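Local coordinates for protein separin (Saccharomyces cerevisiae, PDB 5U1T) that cleaves the MCD1/SCC1 subunit of cohesin at the onset of anaphase as a caspase-like cysteine protease, and is held inactive by securin for most of the cell cycle, at residues L568-H573 and L612-F617; L727-Y732 and K776-S781; K734-N739 and L771-K776; G783-L788 and L826-I831; Q798-H803 and L836-R841. All coordinates share one frame; numbering follows the deposited sequence.

Contact 1: residues L568-H573 and L612-F617; sequences LDMSKH and LCYLNF
M570 and Y614 mark the closest approach of the two backbones, their CA atoms 8.2 Å apart, where helix 557-572 meets helix 602-617. H573, with positive phi, closes the first helix in a Schellman motif. The side chains of M570 and Y614 lie alongside each other, pointing opposite ways. M570 CG sits 3.4 Å from the centroid of the Y614 ring and 8° off its normal, a CH-pi contact, while M570 SD follows over the same ring at 4.3 Å, a Met-aromatic arrangement. Y614 carries its CG opposite its own backbone N (chi1 -157°), which sends the ring toward 568-573, and its OH is hydrogen-bonded to L574 O, just past that segment. A leucine in place of Y614 would probably leave L574 O without this partner and strip M570 of the flat surface beneath it. Helix 782-805 packs alongside, with Q782 against M570 and L786 against Y614, while helices 621-633 and 642-655 flank 612-617.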
# COMPACT_ATOMS: atom_id res chain seq x y z
N LEU A 568 -8.51 18.89 -0.02
CA LEU A 568 -7.47 19.92 -0.12
C LEU A 568 -6.13 19.45 0.49
O LEU A 568 -5.09 19.50 -0.17
CB LEU A 568 -7.94 21.22 0.56
CG LEU A 568 -6.89 22.34 0.65
CD1 LEU A 568 -6.49 22.87 -0.71
CD2 LEU A 568 -7.37 23.49 1.52
N ASP A 569 -6.20 18.99 1.74
CA ASP A 569 -5.07 18.35 2.44
C ASP A 569 -4.39 17.29 1.60
O ASP A 569 -3.19 17.37 1.36
CB ASP A 569 -5.53 17.72 3.75
CG ASP A 569 -5.46 18.69 4.90
OD1 ASP A 569 -4.95 19.80 4.68
OD2 ASP A 569 -5.91 18.34 6.01
N MET A 570 -5.15 16.29 1.16
CA MET A 570 -4.60 15.23 0.36
C MET A 570 -3.93 15.80 -0.88
O MET A 570 -2.82 15.40 -1.24
CB MET A 570 -5.67 14.21 -0.00
CG MET A 570 -6.12 13.37 1.17
SD MET A 570 -7.47 12.31 0.68
CE MET A 570 -6.87 10.68 1.04
N SER A 571 -4.56 16.77 -1.50
CA SER A 571 -3.98 17.35 -2.69
C SER A 571 -2.65 18.00 -2.44
O SER A 571 -1.80 18.03 -3.29
CB SER A 571 -4.94 18.34 -3.31
OG SER A 571 -4.80 19.59 -2.72
N LYS A 572 -2.49 18.56 -1.26
CA LYS A 572 -1.22 19.19 -0.92
C LYS A 572 -0.26 18.25 -0.17
O LYS A 572 0.82 18.67 0.25
CB LYS A 572 -1.45 20.44 -0.08
CG LYS A 572 -2.02 21.64 -0.79
CD LYS A 572 -2.25 22.80 0.22
CE LYS A 572 -2.65 24.14 -0.47
NZ LYS A 572 -3.22 25.22 0.43
N HIS A 573 -0.68 17.00 0.01
CA HIS A 573 0.07 16.01 0.80
C HIS A 573 0.40 16.46 2.22
O HIS A 573 1.57 16.48 2.63
CB HIS A 573 1.34 15.61 0.08
CG HIS A 573 1.11 15.28 -1.36
ND1 HIS A 573 1.65 16.01 -2.39
CD2 HIS A 573 0.34 14.32 -1.93
CE1 HIS A 573 1.25 15.50 -3.54
NE2 HIS A 573 0.47 14.47 -3.29
N LEU A 612 -11.45 7.44 6.40
CA LEU A 612 -10.95 6.24 7.06
C LEU A 612 -9.61 5.86 6.46
O LEU A 612 -8.64 5.62 7.18
CB LEU A 612 -11.94 5.09 6.91
CG LEU A 612 -13.25 5.14 7.68
CD1 LEU A 612 -14.06 3.91 7.37
CD2 LEU A 612 -13.01 5.23 9.16
N CYS A 613 -9.55 5.82 5.13
CA CYS A 613 -8.33 5.49 4.43
C CYS A 613 -7.20 6.50 4.66
O CYS A 613 -6.04 6.11 4.73
CB CYS A 613 -8.61 5.35 2.93
SG CYS A 613 -7.18 5.25 1.85
N TYR A 614 -7.51 7.78 4.79
CA TYR A 614 -6.43 8.74 5.02
C TYR A 614 -6.04 8.77 6.49
O TYR A 614 -4.90 9.09 6.81
CB TYR A 614 -6.83 10.14 4.56
CG TYR A 614 -5.69 11.08 4.23
CD1 TYR A 614 -4.69 10.70 3.34
CD2 TYR A 614 -5.64 12.35 4.77
CE1 TYR A 614 -3.66 11.57 3.00
CE2 TYR A 614 -4.62 13.24 4.43
CZ TYR A 614 -3.63 12.83 3.55
OH TYR A 614 -2.61 13.68 3.21
N LEU A 615 -6.98 8.47 7.38
CA LEU A 615 -6.65 8.33 8.79
C LEU A 615 -5.68 7.16 8.99
O LEU A 615 -4.62 7.27 9.61
CB LEU A 615 -7.91 8.12 9.63
CG LEU A 615 -8.81 9.32 9.93
CD1 LEU A 615 -10.00 8.83 10.73
CD2 LEU A 615 -8.08 10.43 10.66
N ASN A 616 -6.07 6.02 8.44
CA ASN A 616 -5.29 4.81 8.51
C ASN A 616 -3.89 4.93 7.90
O ASN A 616 -2.91 4.46 8.46
CB ASN A 616 -6.06 3.71 7.81
CG ASN A 616 -5.24 2.48 7.60
OD1 ASN A 616 -4.37 2.43 6.73
ND2 ASN A 616 -5.53 1.45 8.39
N PHE A 617 -3.79 5.57 6.74
CA PHE A 617 -2.51 5.76 6.09
C PHE A 617 -1.61 6.69 6.91
O PHE A 617 -0.39 6.64 6.78
CB PHE A 617 -2.75 6.28 4.68
CG PHE A 617 -1.51 6.75 3.95
CD1 PHE A 617 -1.10 8.08 4.04
CD2 PHE A 617 -0.82 5.90 3.12
CE1 PHE A 617 0.00 8.53 3.35
CE2 PHE A 617 0.28 6.35 2.42
CZ PHE A 617 0.70 7.67 2.55

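Contact 2: residues L727-Y732 and K776-S781; sequences LPMSLY and KKNKLS
M729, in the first turn of helix 729-752, packs against the linker that joins helix 756-775 to helix 782-805, so the contact lies at the open end of the antiparallel hairpin formed by helices 729-752 and 756-775. P728 takes the N-cap position of the first helix, and S781 takes that of helix 782-805. The nearest backbones are those of M729 and N778, with CA atoms 6.9 Å apart. Dispersion contacts come first. The M729 side chain leaves with CG anti to the backbone N (chi1 -177°) and then folds at the next two torsions, which brings SD across K776 at about a right angle, 4.0 Å from K776 CG. The second group joins a polar side chain to carbon: M729 and N778 run past one another in opposite senses, the amide ND2 of N778 lying 3.8 Å from M729 CG. Hydrogen bonds form a separate group, made by the linker's backbone, where K776 O and L780 O accept from a second protein chain of the assembly. The last is a lysine methylene against a tyrosine ring, where the two side chains cross almost perpendicularly, K776 CE approaching the Y732 ring obliquely at 3.6 Å from Y732 CE2, with K776 NZ 3.7 Å from Y732 OH.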
# COMPACT_ATOMS: atom_id res chain seq x y z
N LEU A 727 -12.06 -7.36 -14.98
CA LEU A 727 -12.77 -6.48 -14.06
C LEU A 727 -12.53 -5.03 -14.46
O LEU A 727 -11.61 -4.76 -15.22
CB LEU A 727 -12.30 -6.72 -12.61
CG LEU A 727 -12.35 -8.15 -12.10
CD1 LEU A 727 -12.00 -8.20 -10.62
CD2 LEU A 727 -13.72 -8.77 -12.35
N PRO A 728 -13.36 -4.11 -13.96
CA PRO A 728 -12.99 -2.69 -14.10
C PRO A 728 -11.57 -2.47 -13.60
O PRO A 728 -11.20 -3.05 -12.59
CB PRO A 728 -14.01 -1.97 -13.22
CG PRO A 728 -15.18 -2.88 -13.18
CD PRO A 728 -14.67 -4.28 -13.30
N MET A 729 -10.79 -1.65 -14.30
CA MET A 729 -9.39 -1.41 -13.95
C MET A 729 -9.20 -1.06 -12.47
O MET A 729 -8.23 -1.51 -11.84
CB MET A 729 -8.81 -0.31 -14.85
CG MET A 729 -7.32 0.01 -14.65
SD MET A 729 -6.18 -1.27 -15.24
CE MET A 729 -6.93 -1.70 -16.81
N SER A 730 -10.13 -0.29 -11.91
CA SER A 730 -10.04 0.13 -10.51
C SER A 730 -10.06 -1.02 -9.49
O SER A 730 -9.40 -0.95 -8.45
CB SER A 730 -11.18 1.08 -10.17
OG SER A 730 -12.36 0.32 -9.96
N LEU A 731 -10.84 -2.06 -9.80
CA LEU A 731 -10.90 -3.27 -8.99
C LEU A 731 -9.72 -4.18 -9.29
O LEU A 731 -9.25 -4.92 -8.42
CB LEU A 731 -12.19 -4.06 -9.24
CG LEU A 731 -13.52 -3.50 -8.78
CD1 LEU A 731 -14.58 -4.58 -8.96
CD2 LEU A 731 -13.43 -3.03 -7.34
N TYR A 732 -9.28 -4.17 -10.54
CA TYR A 732 -8.17 -5.02 -10.92
C TYR A 732 -6.91 -4.53 -10.21
O TYR A 732 -6.15 -5.34 -9.72
CB TYR A 732 -7.97 -5.02 -12.44
CG TYR A 732 -6.74 -5.77 -12.89
CD1 TYR A 732 -6.39 -6.99 -12.33
CD2 TYR A 732 -5.92 -5.25 -13.90
CE1 TYR A 732 -5.25 -7.68 -12.74
CE2 TYR A 732 -4.79 -5.92 -14.32
CZ TYR A 732 -4.46 -7.13 -13.74
OH TYR A 732 -3.33 -7.79 -14.17
N LYS A 776 0.28 -0.66 -15.52
CA LYS A 776 -1.09 -0.63 -15.98
C LYS A 776 -1.41 0.80 -16.36
O LYS A 776 -1.10 1.73 -15.65
CB LYS A 776 -2.02 -1.02 -14.84
CG LYS A 776 -2.41 -2.48 -14.80
CD LYS A 776 -1.39 -3.36 -15.47
CE LYS A 776 -1.44 -4.75 -14.90
NZ LYS A 776 -0.75 -5.70 -15.80
N LYS A 777 -2.16 0.99 -17.43
CA LYS A 777 -2.51 2.32 -17.92
C LYS A 777 -3.30 3.28 -17.02
O LYS A 777 -3.35 4.46 -17.29
CB LYS A 777 -3.18 2.23 -19.27
CG LYS A 777 -2.18 2.15 -20.42
CD LYS A 777 -2.81 1.51 -21.64
CE LYS A 777 -2.01 0.32 -22.15
NZ LYS A 777 -2.87 -0.83 -22.56
N ASN A 778 -3.91 2.77 -15.97
CA ASN A 778 -4.66 3.51 -14.98
C ASN A 778 -4.10 4.84 -14.50
O ASN A 778 -2.92 5.01 -14.34
CB ASN A 778 -4.70 2.61 -13.75
CG ASN A 778 -5.76 3.02 -12.76
OD1 ASN A 778 -5.56 2.93 -11.56
ND2 ASN A 778 -6.88 3.48 -13.27
N LYS A 779 -5.01 5.74 -14.22
CA LYS A 779 -4.65 6.99 -13.63
C LYS A 779 -4.92 6.60 -12.20
O LYS A 779 -6.03 6.72 -11.73
CB LYS A 779 -5.60 8.09 -14.06
CG LYS A 779 -5.51 8.43 -15.53
CD LYS A 779 -6.49 9.52 -15.92
CE LYS A 779 -6.38 9.88 -17.39
NZ LYS A 779 -7.37 10.93 -17.77
N LEU A 780 -3.91 6.10 -11.52
CA LEU A 780 -4.03 5.62 -10.15
C LEU A 780 -4.89 6.43 -9.20
O LEU A 780 -4.67 7.59 -9.03
CB LEU A 780 -2.63 5.53 -9.57
CG LEU A 780 -2.37 4.48 -8.52
CD1 LEU A 780 -3.26 3.28 -8.75
CD2 LEU A 780 -0.92 4.08 -8.59
N SER A 781 -5.85 5.78 -8.55
CA SER A 781 -6.74 6.47 -7.61
C SER A 781 -6.05 6.74 -6.28
O SER A 781 -5.27 5.92 -5.82
CB SER A 781 -8.02 5.68 -7.38
OG SER A 781 -7.85 4.64 -6.43

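Contact 3: residues K734-N739 and L771-K776; sequences KVILLN and LSLLKK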
# COMPACT_ATOMS: atom_id res chain seq x y z
N LYS A 734 -6.95 -3.12 -7.37
CA LYS A 734 -7.17 -3.49 -5.98
C LYS A 734 -6.85 -4.97 -5.73
O LYS A 734 -6.37 -5.32 -4.66
CB LYS A 734 -8.61 -3.16 -5.57
CG LYS A 734 -8.81 -1.70 -5.15
CD LYS A 734 -10.28 -1.35 -5.01
CE LYS A 734 -10.47 0.07 -4.49
NZ LYS A 734 -11.86 0.33 -3.96
N VAL A 735 -7.12 -5.82 -6.72
CA VAL A 735 -6.75 -7.24 -6.66
C VAL A 735 -5.23 -7.41 -6.56
O VAL A 735 -4.72 -8.15 -5.72
CB VAL A 735 -7.31 -8.02 -7.89
CG1 VAL A 735 -6.57 -9.32 -8.11
CG2 VAL A 735 -8.80 -8.30 -7.72
N ILE A 736 -4.50 -6.72 -7.43
CA ILE A 736 -3.05 -6.81 -7.44
C ILE A 736 -2.52 -6.34 -6.10
O ILE A 736 -1.63 -6.96 -5.53
CB ILE A 736 -2.42 -5.99 -8.58
CG1 ILE A 736 -2.94 -6.48 -9.93
CG2 ILE A 736 -0.92 -6.12 -8.55
CD1 ILE A 736 -2.34 -5.72 -11.11
N LEU A 737 -3.07 -5.24 -5.59
CA LEU A 737 -2.67 -4.73 -4.28
C LEU A 737 -2.92 -5.75 -3.17
O LEU A 737 -2.14 -5.83 -2.22
CB LEU A 737 -3.40 -3.43 -3.96
CG LEU A 737 -3.02 -2.21 -4.78
CD1 LEU A 737 -3.98 -1.06 -4.48
CD2 LEU A 737 -1.59 -1.78 -4.53
N LEU A 738 -4.01 -6.52 -3.27
CA LEU A 738 -4.30 -7.55 -2.28
C LEU A 738 -3.17 -8.58 -2.26
O LEU A 738 -2.68 -8.98 -1.20
CB LEU A 738 -5.63 -8.25 -2.57
CG LEU A 738 -5.95 -9.42 -1.64
CD1 LEU A 738 -6.40 -8.91 -0.29
CD2 LEU A 738 -6.96 -10.36 -2.24
N ASN A 739 -2.78 -9.02 -3.45
CA ASN A 739 -1.78 -10.06 -3.59
C ASN A 739 -0.40 -9.54 -3.21
O ASN A 739 0.44 -10.29 -2.76
CB ASN A 739 -1.79 -10.62 -5.01
CG ASN A 739 -2.97 -11.56 -5.26
OD1 ASN A 739 -4.08 -11.11 -5.54
ND2 ASN A 739 -2.73 -12.87 -5.17
N LEU A 771 5.61 -3.47 -9.65
CA LEU A 771 6.17 -2.88 -10.82
C LEU A 771 5.20 -3.07 -11.95
O LEU A 771 5.06 -2.24 -12.80
CB LEU A 771 7.49 -3.52 -11.15
CG LEU A 771 8.43 -2.59 -11.87
CD1 LEU A 771 8.63 -1.34 -11.05
CD2 LEU A 771 9.73 -3.29 -12.09
N SER A 772 4.51 -4.19 -11.95
CA SER A 772 3.54 -4.46 -12.98
C SER A 772 2.26 -3.69 -12.75
O SER A 772 1.54 -3.39 -13.68
CB SER A 772 3.28 -5.95 -13.14
OG SER A 772 2.15 -6.36 -12.41
N LEU A 773 1.99 -3.34 -11.51
CA LEU A 773 0.81 -2.57 -11.17
C LEU A 773 0.97 -1.15 -11.64
O LEU A 773 0.02 -0.51 -12.01
CB LEU A 773 0.61 -2.57 -9.67
CG LEU A 773 -0.69 -1.99 -9.16
CD1 LEU A 773 -1.00 -2.59 -7.82
CD2 LEU A 773 -0.57 -0.50 -9.03
N LEU A 774 2.19 -0.65 -11.63
CA LEU A 774 2.45 0.69 -12.08
C LEU A 774 2.44 0.79 -13.59
O LEU A 774 2.25 1.86 -14.12
CB LEU A 774 3.80 1.14 -11.59
CG LEU A 774 3.92 1.30 -10.10
CD1 LEU A 774 5.34 1.61 -9.73
CD2 LEU A 774 3.00 2.40 -9.61
N LYS A 775 2.62 -0.31 -14.28
CA LYS A 775 2.64 -0.22 -15.72
C LYS A 775 1.25 -0.24 -16.31
O LYS A 775 1.05 0.12 -17.45
CB LYS A 775 3.53 -1.29 -16.31
CG LYS A 775 4.99 -0.87 -16.33
CD LYS A 775 5.86 -1.97 -15.75
CE LYS A 775 5.25 -3.35 -15.99
NZ LYS A 775 6.23 -4.47 -15.92
N LYS A 776 0.28 -0.66 -15.52
CA LYS A 776 -1.09 -0.63 -15.98
C LYS A 776 -1.41 0.80 -16.36
O LYS A 776 -1.10 1.73 -15.65
CB LYS A 776 -2.02 -1.02 -14.84
CG LYS A 776 -2.41 -2.48 -14.80
CD LYS A 776 -1.39 -3.36 -15.47
CE LYS A 776 -1.44 -4.75 -14.90
NZ LYS A 776 -0.75 -5.70 -15.80
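L773 reaches from helix 756-775 to I736 and L737 on helix 729-752. Its CB already touches the facing helix, 4.0 Å from I736 CG2. CG, anti to the L773 backbone N (chi1 -171°), continues in the same direction and stays 4.2 Å from I736 CG2. There the side chain forks. L773 CD1 meets I736 CG2 at 3.6 Å and also lies against L737 CD2, the leucines crossing at about a right angle. The helices are neighbours in sequence and run antiparallel, an alpha-hairpin whose apolar seam is drawn close, as the 6.8 Å between the CA atoms of I736 and L773 records. The other branch, L773 CD2, turns to a third helix, 782-805, and rests against L788 CD2. I736 splits its contacts too: CG2 serves L773, whereas I736 CD1, at the end of the longer branch, is 4.0 Å from K776 CE just beyond the hairpin's second helix. The other methyl of L737, CD1, packs on S784 and A787 of helix 782-805.

Contact 4: residues G783-L788 and L826-I831; sequences GSRLAL and LEEPII
L786 and E828 bring the two backbones nearest, yet their CA atoms are still 9.0 Å apart, so this distance is spanned by long side chains alone. R785, on helix 782-805, extends straight to CD, bends at chi3 (62°), and presents the edge of its guanidinium to E828, whose OE2 lies in the guanidinium plane. The resulting salt bridge is weak: R785 NH1 donates to E828 OE2 over 3.5 Å, and the position of that oxygen is itself less certain. The carboxylate plane stands 73° from the guanidinium plane, so the two groups do not form a coplanar fork. L786 adds a light touch, its CD2 4.4 Å from E828 OE1. The strongest partner of R785 is Q782 OE1, to which NH1 also donates, and NH2 bonds to the backbone of a second protein chain. A methionine in place of R785 would probably leave the E828 carboxylate without its opposite charge and Q782 and the second chain without their donor. E828 occupies the N-cap position of helix 829-845. The chemistry is that of a buried charge pair, in which the guanidinium would be expected to favour an ionised carboxylate, while the arginine is shared with the partner protein.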
# COMPACT_ATOMS: atom_id res chain seq x y z
N GLY A 783 -6.80 6.39 -3.18
CA GLY A 783 -6.84 5.26 -2.25
C GLY A 783 -5.86 4.15 -2.59
O GLY A 783 -5.17 3.59 -1.72
N SER A 784 -5.77 3.81 -3.87
CA SER A 784 -4.83 2.81 -4.31
C SER A 784 -3.39 3.32 -4.32
O SER A 784 -2.47 2.55 -4.14
CB SER A 784 -5.23 2.32 -5.70
OG SER A 784 -6.18 1.28 -5.56
N ARG A 785 -3.19 4.62 -4.53
CA ARG A 785 -1.84 5.15 -4.55
C ARG A 785 -1.24 5.07 -3.15
O ARG A 785 -0.07 4.74 -2.98
CB ARG A 785 -1.81 6.59 -5.08
CG ARG A 785 -0.43 7.15 -5.20
CD ARG A 785 -0.45 8.56 -5.68
NE ARG A 785 -1.15 9.45 -4.78
CZ ARG A 785 -0.55 10.24 -3.89
NH1 ARG A 785 -1.27 11.02 -3.11
NH2 ARG A 785 0.77 10.24 -3.78
N LEU A 786 -2.06 5.35 -2.14
CA LEU A 786 -1.63 5.30 -0.77
C LEU A 786 -1.39 3.86 -0.37
O LEU A 786 -0.45 3.57 0.35
CB LEU A 786 -2.66 5.96 0.16
CG LEU A 786 -2.99 7.43 -0.09
CD1 LEU A 786 -4.11 7.89 0.83
CD2 LEU A 786 -1.77 8.33 0.04
N ALA A 787 -2.25 2.96 -0.84
CA ALA A 787 -2.11 1.54 -0.55
C ALA A 787 -0.75 1.05 -1.00
O ALA A 787 -0.03 0.39 -0.25
CB ALA A 787 -3.20 0.74 -1.23
N LEU A 788 -0.40 1.42 -2.23
CA LEU A 788 0.83 1.04 -2.89
C LEU A 788 2.05 1.69 -2.25
O LEU A 788 3.14 1.13 -2.29
CB LEU A 788 0.74 1.41 -4.36
CG LEU A 788 1.92 1.00 -5.22
CD1 LEU A 788 2.09 -0.50 -5.11
CD2 LEU A 788 1.65 1.42 -6.64
N LEU A 826 9.50 11.54 -3.50
CA LEU A 826 8.19 11.44 -2.90
C LEU A 826 7.83 12.67 -2.11
O LEU A 826 8.68 13.49 -1.82
CB LEU A 826 8.17 10.29 -1.95
CG LEU A 826 6.78 10.06 -1.49
CD1 LEU A 826 5.96 10.52 -2.67
CD2 LEU A 826 6.60 8.58 -1.26
N GLU A 827 6.57 12.79 -1.74
CA GLU A 827 6.15 13.91 -0.94
C GLU A 827 5.26 13.56 0.24
O GLU A 827 5.01 14.42 1.04
CB GLU A 827 5.49 14.98 -1.81
CG GLU A 827 6.45 16.04 -2.33
CD GLU A 827 5.77 17.36 -2.70
OE1 GLU A 827 5.48 18.17 -1.80
OE2 GLU A 827 5.56 17.62 -3.89
N GLU A 828 4.78 12.33 0.38
CA GLU A 828 3.92 12.01 1.53
C GLU A 828 4.72 11.96 2.81
O GLU A 828 5.53 11.10 3.00
CB GLU A 828 3.14 10.72 1.31
CG GLU A 828 2.29 10.71 0.05
CD GLU A 828 1.24 11.78 0.02
OE1 GLU A 828 0.54 11.96 1.02
OE2 GLU A 828 1.10 12.44 -1.01
N PRO A 829 4.42 12.85 3.73
CA PRO A 829 5.22 13.01 4.95
C PRO A 829 5.31 11.76 5.83
O PRO A 829 6.39 11.45 6.34
CB PRO A 829 4.49 14.14 5.69
CG PRO A 829 3.90 14.95 4.60
CD PRO A 829 3.42 13.92 3.59
N ILE A 830 4.23 11.02 5.99
CA ILE A 830 4.30 9.83 6.80
C ILE A 830 5.17 8.77 6.18
O ILE A 830 5.72 7.96 6.86
CB ILE A 830 2.92 9.24 7.05
CG1 ILE A 830 2.99 8.10 8.04
CG2 ILE A 830 2.34 8.70 5.77
CD1 ILE A 830 3.23 8.56 9.44
N ILE A 831 5.27 8.79 4.88
CA ILE A 831 6.12 7.81 4.21
C ILE A 831 7.57 8.27 4.24
O ILE A 831 8.46 7.50 4.55
CB ILE A 831 5.69 7.56 2.77
CG1 ILE A 831 4.24 7.05 2.73
CG2 ILE A 831 6.59 6.52 2.13
CD1 ILE A 831 4.04 5.68 3.35

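Contact 5: residues Q798-H803 and L836-R841; sequences QLIKIH and LHFLHR
F838 and I800 form the first shell, the phenylalanine ring of helix 829-845 meeting helix 782-805 edge first. I800 CB lies in the ring plane, 3.7 Å from F838 CZ. I800 CG2 is 3.7 Å from F838 CZ and F838 CE2 alike, and I800 CD1, near the ring plane, is 3.6 Å from F838 CE2. On the other part of the edge, the aliphatic start of K801 takes over, with K801 CG in plane and 3.9 Å from F838 CE1. The ring gets there because F838 CG stands anti to the backbone N (chi1 -178°), which carries it toward 798-803; the nearest CA atoms, of I800 and L839, are 9.6 Å apart. One shell further out, F797 stacks on the F838 ring, and helix 809-825, which connects the two helices in sequence, packs on both: Y815 touches I800 and S816 touches L839. The two helices run in the same general direction, joined through that intervening antiparallel helix in an up-down-up arrangement. What the contact relies on is hydrocarbon alone; lysine contributes its methylene here, while its amine, K801 NZ, stays 6.8 Å from the like-charged R841 NE.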
# COMPACT_ATOMS: atom_id res chain seq x y z
N GLN A 798 11.23 -4.66 4.71
CA GLN A 798 11.32 -6.09 4.93
C GLN A 798 12.60 -6.71 4.34
O GLN A 798 13.27 -7.49 5.00
CB GLN A 798 10.10 -6.80 4.36
CG GLN A 798 9.77 -8.11 5.05
CD GLN A 798 9.90 -8.01 6.57
OE1 GLN A 798 9.13 -7.32 7.24
NE2 GLN A 798 10.92 -8.67 7.11
N LEU A 799 12.91 -6.37 3.09
CA LEU A 799 14.07 -6.94 2.41
C LEU A 799 15.36 -6.56 3.13
O LEU A 799 16.22 -7.41 3.37
CB LEU A 799 14.14 -6.49 0.95
CG LEU A 799 13.47 -7.36 -0.11
CD1 LEU A 799 13.27 -6.54 -1.38
CD2 LEU A 799 14.26 -8.60 -0.42
N ILE A 800 15.48 -5.27 3.47
CA ILE A 800 16.63 -4.80 4.22
C ILE A 800 16.73 -5.51 5.57
O ILE A 800 17.78 -6.00 5.93
CB ILE A 800 16.58 -3.28 4.41
CG1 ILE A 800 16.63 -2.58 3.04
CG2 ILE A 800 17.73 -2.83 5.29
CD1 ILE A 800 16.62 -1.05 3.05
N LYS A 801 15.63 -5.60 6.31
CA LYS A 801 15.61 -6.33 7.55
C LYS A 801 16.05 -7.79 7.34
O LYS A 801 16.79 -8.34 8.16
CB LYS A 801 14.23 -6.28 8.19
CG LYS A 801 13.92 -5.01 9.02
CD LYS A 801 12.44 -5.03 9.43
CE LYS A 801 12.17 -4.36 10.79
NZ LYS A 801 10.79 -4.65 11.35
N ILE A 802 15.63 -8.41 6.24
CA ILE A 802 15.96 -9.83 6.05
C ILE A 802 17.46 -10.00 5.83
O ILE A 802 18.07 -10.96 6.30
CB ILE A 802 15.19 -10.46 4.87
CG1 ILE A 802 13.68 -10.49 5.12
CG2 ILE A 802 15.64 -11.89 4.63
CD1 ILE A 802 12.87 -10.94 3.91
N HIS A 803 18.06 -9.04 5.14
CA HIS A 803 19.47 -9.08 4.83
C HIS A 803 20.36 -8.60 5.99
O HIS A 803 21.54 -8.93 6.04
CB HIS A 803 19.73 -8.28 3.55
CG HIS A 803 19.19 -8.94 2.31
ND1 HIS A 803 19.96 -9.73 1.49
CD2 HIS A 803 17.95 -8.94 1.77
CE1 HIS A 803 19.22 -10.18 0.49
NE2 HIS A 803 18.00 -9.71 0.64
N LEU A 836 12.93 7.61 6.51
CA LEU A 836 14.11 8.23 7.09
C LEU A 836 14.42 7.66 8.48
O LEU A 836 15.58 7.60 8.87
CB LEU A 836 13.93 9.74 7.17
CG LEU A 836 14.08 10.47 5.83
CD1 LEU A 836 13.77 11.96 5.97
CD2 LEU A 836 15.47 10.23 5.26
N HIS A 837 13.38 7.25 9.21
CA HIS A 837 13.54 6.67 10.53
C HIS A 837 14.20 5.32 10.40
O HIS A 837 15.08 4.98 11.18
CB HIS A 837 12.20 6.52 11.24
CG HIS A 837 12.24 5.67 12.48
ND1 HIS A 837 12.79 6.10 13.67
CD2 HIS A 837 11.76 4.43 12.72
CE1 HIS A 837 12.65 5.15 14.58
NE2 HIS A 837 12.02 4.13 14.03
N PHE A 838 13.77 4.57 9.39
CA PHE A 838 14.33 3.26 9.09
C PHE A 838 15.78 3.35 8.61
O PHE A 838 16.64 2.65 9.12
CB PHE A 838 13.50 2.55 8.04
CG PHE A 838 13.99 1.19 7.71
CD1 PHE A 838 13.59 0.10 8.47
CD2 PHE A 838 14.86 1.00 6.65
CE1 PHE A 838 14.05 -1.16 8.17
CE2 PHE A 838 15.33 -0.27 6.35
CZ PHE A 838 14.92 -1.35 7.10
N LEU A 839 16.05 4.22 7.64
CA LEU A 839 17.39 4.34 7.10
C LEU A 839 18.35 4.77 8.21
O LEU A 839 19.52 4.35 8.26
CB LEU A 839 17.42 5.33 5.93
CG LEU A 839 16.91 4.74 4.61
CD1 LEU A 839 16.85 5.79 3.56
CD2 LEU A 839 17.81 3.62 4.15
N HIS A 840 17.85 5.59 9.12
CA HIS A 840 18.68 6.07 10.19
C HIS A 840 19.12 4.90 11.08
O HIS A 840 20.30 4.80 11.41
CB HIS A 840 17.96 7.11 11.01
CG HIS A 840 18.67 7.45 12.28
ND1 HIS A 840 18.33 6.89 13.49
CD2 HIS A 840 19.72 8.28 12.52
CE1 HIS A 840 19.13 7.37 14.43
NE2 HIS A 840 19.98 8.21 13.86
N ARG A 841 18.18 4.03 11.45
CA ARG A 841 18.52 2.83 12.20
C ARG A 841 19.53 1.99 11.40
O ARG A 841 20.46 1.42 11.95
CB ARG A 841 17.28 1.99 12.51
CG ARG A 841 17.56 0.60 13.11
CD ARG A 841 16.26 -0.20 13.30
NE ARG A 841 16.45 -1.64 13.53
CZ ARG A 841 16.71 -2.20 14.72
NH1 ARG A 841 16.86 -3.52 14.80
NH2 ARG A 841 16.84 -1.45 15.82

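The five contacts lie in the helical domain, away from C1497, the active-site cysteine assigned by similarity. Contacts 2 and 3 share K776 and helix 729-752, with centres 9 Å apart, and contact 3 is nested inside the loop that contact 2 closes. Helix 782-805 carries one side of contacts 4 and 5 and also touches contacts 1 and 3: L737 CD1 of contact 3 lies 3.8 Å from A787 CB, and F617 of contact 1 packs on L786. Contacts 1 and 4 also have centres 9 Å apart. Contacts 4 and 5 use the same two helices, their segments alternating along the chain, with centres 18 Å apart and no touch; contact 5 is centred 31 Å from contact 2.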